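Local coordinates for NIF3-related protein (PDB 2GX8) that is of unknown function but belongs to the Duf34/NIF3 family, binds zinc ions at a two-metal site and carries an additional domain thought to be regulatory, at residues K27-I35 and L60-L68; I35-K44 and Y124-G135. All blocks are in the same frame, centred on the assembly; numbering follows the deposited sequence.

Contact 1. Residues K27-I35 and L60-L68; sequences KIPNGHEII and LNKPVRHVL
Backbone pairing at the start of a helix joins residues 27-35 to residues 60-68, the approach to and start of strand 66-70, at a partly buried margin of the NIF3 fold. The main evidence is the bond from Val64 N to Pro29 O, 2.9 Å long with 166° at the hydrogen. Beside it, Asn30 and Pro63 form a single beta bridge, and Asn30 CA lies 3.1 Å from Lys62 O in a CA-H...O contact. Leu60 O faces the first turn of the helix and receives weak bonds from both Gly31 N and His32 N. The Leu60 side chain works on the same turn: its CB sits over one face of the His32 ring, 3.8 Å from the centroid and 19° off the normal, while CD1 meets Ile35 CG1. His32 reaches this place because its CG stands anti to the carbonyl carbon (chi1 -68°), which brings one ring face under Leu60 CB and sets the ring alongside Asn61. Deeper in, Ile34 CD1 touches Val64 CG1 at 3.6 Å and also reaches Val67 CG2, an apolar seam that Val88 of the adjoining strand continues. At the outer end Ile28 CD1 lies against Arg65 NH1. Lys62 turns away, and its NZ bonds to Asn87 O and Ala59 O. Asn30 OD1 accepts from Glu33 N at 3.0 Å, so the arrangement closes as a classic asparagine N-cap, here bridged through its backbone to the chain entering strand 66-70.

Contact 2. Residues I35-K44 and Y124-G135; sequences ISLFESMYPK and YAAHTNVDVAKG. With ZN (zinc ion), chain M.
Phe38, in the last turn of helix 31-38, and Tyr42, in the chain beyond it, are the bumps pressed into residues 124-135, and the hollow that takes them is lined by Ala126, Val130 and Ala133. Phe38 CZ comes within 3.5 Å of Ala126 CB, with Val130 CG2 near the plane of the ring at its edge. CG of Phe38 is anti to the backbone N (chi1 171°), which directs the ring at Ala126 and Val130. Val130 CG2 also serves the second bump: it lies over one face of the Tyr42 ring, 4.1 Å from the centroid, and Ala133 CB approaches CD2 of that ring at 3.4 Å. One methyl thus wedges between two aromatic rings. Tyr124 projects back from strand 122-125. Ile35 CD1 makes a CH-pi contact over the centre of one face of the Tyr124 ring, 3.8 Å from the centroid, while the Phe38 ring meets it obliquely, planes 85° apart. The hydroxyl of Tyr124 gives a very short bond, 2.5 Å, to Glu39 OE1, which lies near the ring plane. Lys44 NZ also forms a salt bridge with Glu39 OE1 at 3.4 Å and would help to balance its charge. On the far side of helix 128-132, Asp131 OD1 binds zinc with His92 and Glu360. Helix 362-377 flanks the contact, touching Phe38 through Val367 and bonding Tyr42 OH through Gln370; helix 137-145 meets Val130 through Val137, and Tyr124 pairs with strand 88-91.

Overall arrangement
Both contacts use helix 31-38 and reach the same mixed sheet, and they share Ile35, although their centres lie about 17 Å apart. Contact 1 takes the helix start, about 21 Å from the centre of the chain, and is only partly buried; contact 2 takes the later part of the helix and the chain beyond, about 4 Å from that centre, and is buried. Chemistry follows place. Contact 1 combines one good and three weak backbone hydrogen bonds with aliphatic contacts, whereas the inner one rests on aromatic rings, alanine and valine methyls and one short side-chain bond. Contact 2 alone includes a zinc ligand, Asp131; a second subunit packs against Asn61 of contact 1.

Contact 1. Residues K27-I35 and L60-L68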
loop_
_atom_site.group_PDB
_atom_site.type_symbol
_atom_site.label_atom_id
_atom_site.label_comp_id
_atom_site.label_asym_id
_atom_site.label_seq_id
_atom_site.Cartn_x
_atom_site.Cartn_y
_atom_site.Cartn_z
ATOM N N LYS C 27 47.464 -22.778 -9.432
ATOM C CA LYS C 27 46.806 -22.687 -8.131
ATOM C C LYS C 27 45.333 -23.152 -8.215
ATOM O O LYS C 27 44.631 -22.846 -9.196
ATOM C CB LYS C 27 46.844 -21.219 -7.671
ATOM C CG LYS C 27 45.898 -20.859 -6.526
ATOM C CD LYS C 27 45.726 -19.363 -6.435
ATOM C CE LYS C 27 44.774 -18.992 -5.334
ATOM N NZ LYS C 27 44.691 -17.517 -5.240
ATOM N N ILE C 28 44.877 -23.893 -7.197
ATOM C CA ILE C 28 43.470 -24.284 -7.099
ATOM C C ILE C 28 42.807 -23.137 -6.340
ATOM O O ILE C 28 43.158 -22.858 -5.187
ATOM C CB ILE C 28 43.248 -25.616 -6.350
ATOM C CG1 ILE C 28 44.019 -26.760 -7.019
ATOM C CG2 ILE C 28 41.772 -25.956 -6.302
ATOM C CD1 ILE C 28 43.838 -28.109 -6.336
ATOM N N PRO C 29 41.860 -22.454 -6.994
ATOM C CA PRO C 29 41.206 -21.295 -6.416
ATOM C C PRO C 29 40.056 -21.668 -5.519
ATOM O O PRO C 29 39.627 -22.818 -5.509
ATOM C CB PRO C 29 40.621 -20.608 -7.642
ATOM C CG PRO C 29 40.243 -21.736 -8.509
ATOM C CD PRO C 29 41.343 -22.751 -8.341
ATOM N N ASN C 30 39.564 -20.693 -4.768
ATOM C CA ASN C 30 38.393 -20.923 -3.964
ATOM C C ASN C 30 37.183 -20.385 -4.731
ATOM O O ASN C 30 37.342 -19.780 -5.789
ATOM C CB ASN C 30 38.548 -20.360 -2.541
ATOM C CG ASN C 30 38.544 -18.850 -2.486
ATOM O OD1 ASN C 30 38.062 -18.178 -3.384
ATOM N ND2 ASN C 30 39.048 -18.312 -1.396
ATOM N N GLY C 31 35.981 -20.615 -4.226
ATOM C CA GLY C 31 34.779 -20.141 -4.908
ATOM C C GLY C 31 34.744 -18.638 -5.133
ATOM O O GLY C 31 34.336 -18.185 -6.215
ATOM N N HIS C 32 35.212 -17.875 -4.135
ATOM C CA HIS C 32 35.186 -16.409 -4.175
ATOM C C HIS C 32 35.931 -15.807 -5.340
ATOM O O HIS C 32 35.484 -14.820 -5.924
ATOM C CB HIS C 32 35.757 -15.799 -2.907
ATOM C CG HIS C 32 34.929 -16.026 -1.688
ATOM N ND1 HIS C 32 33.610 -15.642 -1.609
ATOM C CD2 HIS C 32 35.259 -16.510 -0.468
ATOM C CE1 HIS C 32 33.143 -15.935 -0.407
ATOM N NE2 HIS C 32 34.127 -16.452 0.308
ATOM N N GLU C 33 37.076 -16.402 -5.648
ATOM C CA GLU C 33 37.934 -15.974 -6.727
ATOM C C GLU C 33 37.240 -16.199 -8.044
ATOM O O GLU C 33 37.165 -15.290 -8.867
ATOM C CB GLU C 33 39.222 -16.767 -6.686
ATOM C CG GLU C 33 39.957 -16.585 -5.371
ATOM C CD GLU C 33 41.320 -17.266 -5.351
ATOM O OE1 GLU C 33 41.927 -17.438 -6.462
ATOM O OE2 GLU C 33 41.782 -17.609 -4.222
ATOM N N ILE C 34 36.739 -17.410 -8.245
ATOM C CA ILE C 34 35.999 -17.744 -9.467
ATOM C C ILE C 34 34.836 -16.791 -9.666
ATOM O O ILE C 34 34.702 -16.169 -10.709
ATOM C CB ILE C 34 35.521 -19.197 -9.411
ATOM C CG1 ILE C 34 36.769 -20.087 -9.343
ATOM C CG2 ILE C 34 34.631 -19.537 -10.610
ATOM C CD1 ILE C 34 36.500 -21.531 -9.157
ATOM N N ILE C 35 34.013 -16.669 -8.638
ATOM C CA ILE C 35 32.859 -15.783 -8.642
ATOM C C ILE C 35 33.276 -14.349 -8.919
ATOM O O ILE C 35 32.633 -13.657 -9.699
ATOM C CB ILE C 35 32.073 -15.936 -7.315
ATOM C CG1 ILE C 35 31.383 -17.294 -7.321
ATOM C CG2 ILE C 35 31.078 -14.825 -7.097
ATOM C CD1 ILE C 35 30.614 -17.560 -8.589
ATOM N N LEU C 60 31.542 -20.186 -0.500
ATOM C CA LEU C 60 32.531 -20.150 -1.586
ATOM C C LEU C 60 33.970 -20.205 -1.084
ATOM O O LEU C 60 34.905 -20.281 -1.884
ATOM C CB LEU C 60 32.336 -18.901 -2.447
ATOM C CG LEU C 60 30.986 -18.749 -3.128
ATOM C CD1 LEU C 60 30.790 -17.312 -3.523
ATOM C CD2 LEU C 60 30.836 -19.708 -4.319
ATOM N N ASN C 61 34.160 -20.163 0.233
ATOM C CA ASN C 61 35.516 -20.184 0.804
ATOM C C ASN C 61 36.095 -21.592 0.941
ATOM O O ASN C 61 36.456 -22.028 2.082
ATOM C CB ASN C 61 35.552 -19.427 2.138
ATOM C CG ASN C 61 34.442 -19.856 3.099
ATOM O OD1 ASN C 61 33.660 -20.767 2.820
ATOM N ND2 ASN C 61 34.378 -19.192 4.247
ATOM N N LYS C 62 36.216 -22.282 -0.250
ATOM C CA LYS C 62 36.637 -23.677 -0.255
ATOM C C LYS C 62 37.276 -23.960 -1.623
ATOM O O LYS C 62 36.918 -23.311 -2.582
ATOM C CB LYS C 62 35.393 -24.561 -0.017
ATOM C CG LYS C 62 34.297 -24.453 -1.127
ATOM C CD LYS C 62 32.921 -24.987 -0.692
ATOM C CE LYS C 62 31.995 -25.342 -1.902
ATOM N NZ LYS C 62 31.985 -24.338 -3.021
ATOM N N PRO C 63 38.254 -24.887 -1.717
ATOM C CA PRO C 63 38.885 -25.212 -3.020
ATOM C C PRO C 63 37.895 -25.712 -4.079
ATOM O O PRO C 63 37.118 -26.626 -3.803
ATOM C CB PRO C 63 39.877 -26.327 -2.662
ATOM C CG PRO C 63 40.192 -26.077 -1.235
ATOM C CD PRO C 63 38.890 -25.633 -0.613
ATOM N N VAL C 64 37.934 -25.120 -5.278
ATOM C CA VAL C 64 37.008 -25.471 -6.373
ATOM C C VAL C 64 37.770 -25.964 -7.617
ATOM O O VAL C 64 38.368 -25.161 -8.332
ATOM C CB VAL C 64 36.110 -24.261 -6.756
ATOM C CG1 VAL C 64 35.126 -24.632 -7.877
ATOM C CG2 VAL C 64 35.356 -23.727 -5.550
ATOM N N ARG C 65 37.755 -27.276 -7.867
ATOM C CA ARG C 65 38.462 -27.868 -9.007
ATOM C C ARG C 65 37.615 -27.894 -10.273
ATOM O O ARG C 65 38.152 -27.981 -11.368
ATOM C CB ARG C 65 38.867 -29.317 -8.716
ATOM C CG ARG C 65 39.684 -29.579 -7.456
ATOM C CD ARG C 65 39.784 -31.101 -7.246
ATOM N NE ARG C 65 40.315 -31.531 -5.944
ATOM C CZ ARG C 65 41.611 -31.660 -5.663
ATOM N NH1 ARG C 65 42.527 -31.358 -6.579
ATOM N NH2 ARG C 65 42.000 -32.076 -4.457
ATOM N N HIS C 66 36.295 -27.875 -10.117
ATOM C CA HIS C 66 35.354 -27.968 -11.234
ATOM C C HIS C 66 34.119 -27.155 -10.960
ATOM O O HIS C 66 33.624 -27.157 -9.841
ATOM C CB HIS C 66 34.862 -29.398 -11.434
ATOM C CG HIS C 66 35.906 -30.358 -11.902
ATOM N ND1 HIS C 66 36.778 -30.990 -11.039
ATOM C CD2 HIS C 66 36.181 -30.839 -13.136
ATOM C CE1 HIS C 66 37.569 -31.790 -11.728
ATOM N NE2 HIS C 66 37.225 -31.718 -13.003
ATOM N N VAL C 67 33.611 -26.490 -11.994
ATOM C CA VAL C 67 32.392 -25.654 -11.903
ATOM C C VAL C 67 31.411 -26.050 -13.016
ATOM O O VAL C 67 31.846 -26.411 -14.115
ATOM C CB VAL C 67 32.743 -24.147 -12.060
ATOM C CG1 VAL C 67 31.600 -23.257 -11.682
ATOM C CG2 VAL C 67 33.981 -23.791 -11.178
ATOM N N LEU C 68 30.096 -25.966 -12.743
ATOM C CA LEU C 68 29.083 -26.293 -13.744
ATOM C C LEU C 68 28.216 -25.078 -14.111
ATOM O O LEU C 68 27.679 -24.386 -13.219
ATOM C CB LEU C 68 28.166 -27.422 -13.237
ATOM C CG LEU C 68 27.133 -28.041 -14.188
ATOM C CD1 LEU C 68 27.821 -28.796 -15.322
ATOM C CD2 LEU C 68 26.193 -28.985 -13.434
#

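Contact 2. Residues I35-K44 and Y124-G135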
loop_
_atom_site.group_PDB
_atom_site.type_symbol
_atom_site.label_atom_id
_atom_site.label_comp_id
_atom_site.label_asym_id
_atom_site.label_seq_id
_atom_site.Cartn_x
_atom_site.Cartn_y
_atom_site.Cartn_z
ATOM N N ILE C 35 34.013 -16.669 -8.638
ATOM C CA ILE C 35 32.859 -15.783 -8.642
ATOM C C ILE C 35 33.276 -14.349 -8.919
ATOM O O ILE C 35 32.633 -13.657 -9.699
ATOM C CB ILE C 35 32.073 -15.936 -7.315
ATOM C CG1 ILE C 35 31.383 -17.294 -7.321
ATOM C CG2 ILE C 35 31.078 -14.825 -7.097
ATOM C CD1 ILE C 35 30.614 -17.560 -8.589
ATOM N N SER C 36 34.387 -13.926 -8.327
ATOM C CA SER C 36 34.889 -12.578 -8.535
ATOM C C SER C 36 35.291 -12.356 -9.999
ATOM O O SER C 36 35.185 -11.247 -10.504
ATOM C CB SER C 36 36.056 -12.284 -7.604
ATOM O OG SER C 36 36.286 -10.901 -7.551
ATOM N N LEU C 37 35.734 -13.415 -10.672
ATOM C CA LEU C 37 36.089 -13.339 -12.093
ATOM C C LEU C 37 34.869 -13.439 -12.998
ATOM O O LEU C 37 34.915 -13.005 -14.150
ATOM C CB LEU C 37 37.092 -14.426 -12.480
ATOM C CG LEU C 37 38.539 -14.234 -12.007
ATOM C CD1 LEU C 37 39.399 -15.420 -12.411
ATOM C CD2 LEU C 37 39.131 -12.944 -12.581
ATOM N N PHE C 38 33.789 -14.035 -12.495
ATOM C CA PHE C 38 32.548 -14.151 -13.254
ATOM C C PHE C 38 31.865 -12.804 -13.263
ATOM O O PHE C 38 31.321 -12.372 -14.286
ATOM C CB PHE C 38 31.594 -15.188 -12.626
ATOM C CG PHE C 38 30.213 -15.193 -13.241
ATOM C CD1 PHE C 38 29.137 -14.582 -12.592
ATOM C CD2 PHE C 38 29.991 -15.768 -14.489
ATOM C CE1 PHE C 38 27.855 -14.559 -13.168
ATOM C CE2 PHE C 38 28.722 -15.759 -15.071
ATOM C CZ PHE C 38 27.650 -15.147 -14.415
ATOM N N GLU C 39 31.889 -12.152 -12.107
ATOM C CA GLU C 39 31.247 -10.861 -11.932
ATOM C C GLU C 39 31.948 -9.726 -12.671
ATOM O O GLU C 39 31.375 -8.654 -12.826
ATOM C CB GLU C 39 31.055 -10.550 -10.444
ATOM C CG GLU C 39 29.999 -11.449 -9.815
ATOM C CD GLU C 39 29.866 -11.330 -8.308
ATOM O OE1 GLU C 39 29.129 -12.166 -7.735
ATOM O OE2 GLU C 39 30.501 -10.443 -7.681
ATOM N N SER C 40 33.170 -9.966 -13.138
ATOM C CA SER C 40 33.869 -8.965 -13.930
ATOM C C SER C 40 33.155 -8.851 -15.286
ATOM O O SER C 40 33.106 -7.776 -15.898
ATOM C CB SER C 40 35.338 -9.349 -14.127
ATOM O OG SER C 40 35.477 -10.520 -14.922
ATOM N N MET C 41 32.589 -9.966 -15.738
ATOM C CA MET C 41 31.876 -10.016 -17.004
ATOM C C MET C 41 30.380 -9.749 -16.805
ATOM O O MET C 41 29.711 -9.217 -17.682
ATOM C CB MET C 41 32.057 -11.393 -17.648
ATOM C CG MET C 41 33.502 -11.862 -17.788
ATOM S SD MET C 41 33.648 -13.464 -18.625
ATOM C CE MET C 41 32.853 -14.598 -17.491
ATOM N N TYR C 42 29.854 -10.117 -15.646
ATOM C CA TYR C 42 28.435 -9.950 -15.381
ATOM C C TYR C 42 28.207 -9.294 -14.030
ATOM O O TYR C 42 27.784 -9.976 -13.089
ATOM C CB TYR C 42 27.733 -11.323 -15.442
ATOM C CG TYR C 42 27.839 -11.967 -16.809
ATOM C CD1 TYR C 42 28.825 -12.921 -17.096
ATOM C CD2 TYR C 42 26.974 -11.595 -17.822
ATOM C CE1 TYR C 42 28.934 -13.479 -18.362
ATOM C CE2 TYR C 42 27.067 -12.137 -19.078
ATOM C CZ TYR C 42 28.037 -13.078 -19.349
ATOM O OH TYR C 42 28.090 -13.591 -20.634
ATOM N N PRO C 43 28.492 -7.976 -13.921
ATOM C CA PRO C 43 28.324 -7.279 -12.638
ATOM C C PRO C 43 26.894 -7.246 -12.086
ATOM O O PRO C 43 25.936 -7.195 -12.858
ATOM C CB PRO C 43 28.836 -5.863 -12.928
ATOM C CG PRO C 43 28.835 -5.735 -14.388
ATOM C CD PRO C 43 29.022 -7.082 -14.966
ATOM N N LYS C 44 26.775 -7.266 -10.754
ATOM C CA LYS C 44 25.481 -7.281 -10.043
ATOM C C LYS C 44 24.628 -6.008 -10.169
ATOM O O LYS C 44 23.427 -6.054 -9.932
ATOM C CB LYS C 44 25.684 -7.637 -8.561
ATOM C CG LYS C 44 26.042 -9.097 -8.284
ATOM C CD LYS C 44 26.439 -9.277 -6.818
ATOM C CE LYS C 44 26.612 -10.744 -6.467
ATOM N NZ LYS C 44 27.332 -10.974 -5.156
ATOM N N TYR C 124 25.001 -20.596 -7.207
ATOM C CA TYR C 124 25.121 -19.174 -7.428
ATOM C C TYR C 124 24.173 -18.747 -8.545
ATOM O O TYR C 124 24.146 -19.372 -9.615
ATOM C CB TYR C 124 26.592 -18.851 -7.761
ATOM C CG TYR C 124 26.874 -17.406 -8.110
ATOM C CD1 TYR C 124 26.724 -16.953 -9.430
ATOM C CD2 TYR C 124 27.311 -16.506 -7.152
ATOM C CE1 TYR C 124 26.982 -15.657 -9.783
ATOM C CE2 TYR C 124 27.578 -15.176 -7.505
ATOM C CZ TYR C 124 27.411 -14.776 -8.827
ATOM O OH TYR C 124 27.653 -13.490 -9.223
ATOM N N ALA C 125 23.380 -17.699 -8.326
ATOM C CA ALA C 125 22.462 -17.282 -9.394
ATOM C C ALA C 125 22.956 -16.068 -10.164
ATOM O O ALA C 125 23.378 -15.074 -9.578
ATOM C CB ALA C 125 21.093 -17.022 -8.853
ATOM N N ALA C 126 22.902 -16.161 -11.484
ATOM C CA ALA C 126 23.260 -15.051 -12.353
ATOM C C ALA C 126 22.088 -14.843 -13.288
ATOM O O ALA C 126 22.098 -15.345 -14.414
ATOM C CB ALA C 126 24.450 -15.418 -13.131
ATOM N N HIS C 127 21.073 -14.117 -12.833
ATOM C CA HIS C 127 19.867 -13.980 -13.631
ATOM C C HIS C 127 19.843 -12.802 -14.599
ATOM O O HIS C 127 20.472 -12.882 -15.646
ATOM C CB HIS C 127 18.601 -14.132 -12.761
ATOM C CG HIS C 127 17.331 -14.306 -13.546
ATOM N ND1 HIS C 127 16.106 -13.843 -13.099
ATOM C CD2 HIS C 127 17.103 -14.847 -14.767
ATOM C CE1 HIS C 127 15.177 -14.106 -14.003
ATOM N NE2 HIS C 127 15.756 -14.706 -15.029
ATOM N N THR C 128 19.154 -11.709 -14.277
ATOM C CA THR C 128 19.059 -10.612 -15.247
ATOM C C THR C 128 20.380 -9.972 -15.622
ATOM O O THR C 128 20.490 -9.374 -16.688
ATOM C CB THR C 128 18.036 -9.535 -14.878
ATOM O OG1 THR C 128 18.249 -9.148 -13.520
ATOM C CG2 THR C 128 16.598 -10.057 -15.075
ATOM N N ASN C 129 21.376 -10.077 -14.762
ATOM C CA ASN C 129 22.692 -9.546 -15.134
ATOM C C ASN C 129 23.311 -10.246 -16.384
ATOM O O ASN C 129 24.109 -9.649 -17.089
ATOM C CB ASN C 129 23.664 -9.493 -13.927
ATOM C CG ASN C 129 23.844 -10.857 -13.219
ATOM O OD1 ASN C 129 24.964 -11.242 -12.888
ATOM N ND2 ASN C 129 22.748 -11.576 -12.986
ATOM N N VAL C 130 22.923 -11.495 -16.652
ATOM C CA VAL C 130 23.404 -12.256 -17.821
ATOM C C VAL C 130 22.516 -11.948 -19.064
ATOM O O VAL C 130 22.926 -12.129 -20.209
ATOM C CB VAL C 130 23.527 -13.785 -17.493
ATOM C CG1 VAL C 130 23.918 -14.614 -18.711
ATOM C CG2 VAL C 130 24.550 -14.000 -16.390
ATOM N N ASP C 131 21.308 -11.445 -18.812
ATOM C CA ASP C 131 20.375 -11.046 -19.857
ATOM C C ASP C 131 20.780 -9.698 -20.441
ATOM O O ASP C 131 20.712 -9.479 -21.653
ATOM C CB ASP C 131 18.978 -10.895 -19.252
ATOM C CG ASP C 131 18.341 -12.217 -18.910
ATOM O OD1 ASP C 131 17.951 -12.925 -19.861
ATOM O OD2 ASP C 131 18.168 -12.529 -17.705
ATOM N N VAL C 132 21.198 -8.813 -19.533
ATOM C CA VAL C 132 21.581 -7.421 -19.811
ATOM C C VAL C 132 22.997 -7.238 -20.359
ATOM O O VAL C 132 23.218 -6.437 -21.255
ATOM C CB VAL C 132 21.463 -6.579 -18.496
ATOM C CG1 VAL C 132 21.869 -5.126 -18.726
ATOM C CG2 VAL C 132 20.055 -6.651 -17.912
ATOM N N ALA C 133 23.955 -7.985 -19.819
ATOM C CA ALA C 133 25.366 -7.813 -20.188
ATOM C C ALA C 133 25.757 -8.180 -21.616
ATOM O O ALA C 133 25.200 -9.122 -22.185
ATOM C CB ALA C 133 26.260 -8.562 -19.207
ATOM N N LYS C 134 26.723 -7.430 -22.168
ATOM C CA LYS C 134 27.300 -7.704 -23.484
ATOM C C LYS C 134 27.920 -9.103 -23.448
ATOM O O LYS C 134 28.594 -9.471 -22.469
ATOM C CB LYS C 134 28.383 -6.669 -23.822
ATOM C CG LYS C 134 29.126 -6.929 -25.136
ATOM C CD LYS C 134 30.411 -6.101 -25.244
ATOM C CE LYS C 134 31.220 -6.469 -26.506
ATOM N NZ LYS C 134 32.478 -5.638 -26.710
ATOM N N GLY C 135 27.669 -9.890 -24.497
ATOM C CA GLY C 135 28.150 -11.273 -24.578
ATOM C C GLY C 135 27.190 -12.242 -23.885
ATOM O O GLY C 135 27.415 -13.454 -23.869
HETATM ZN ZN ZN M . 17.180 -14.849 -18.913
#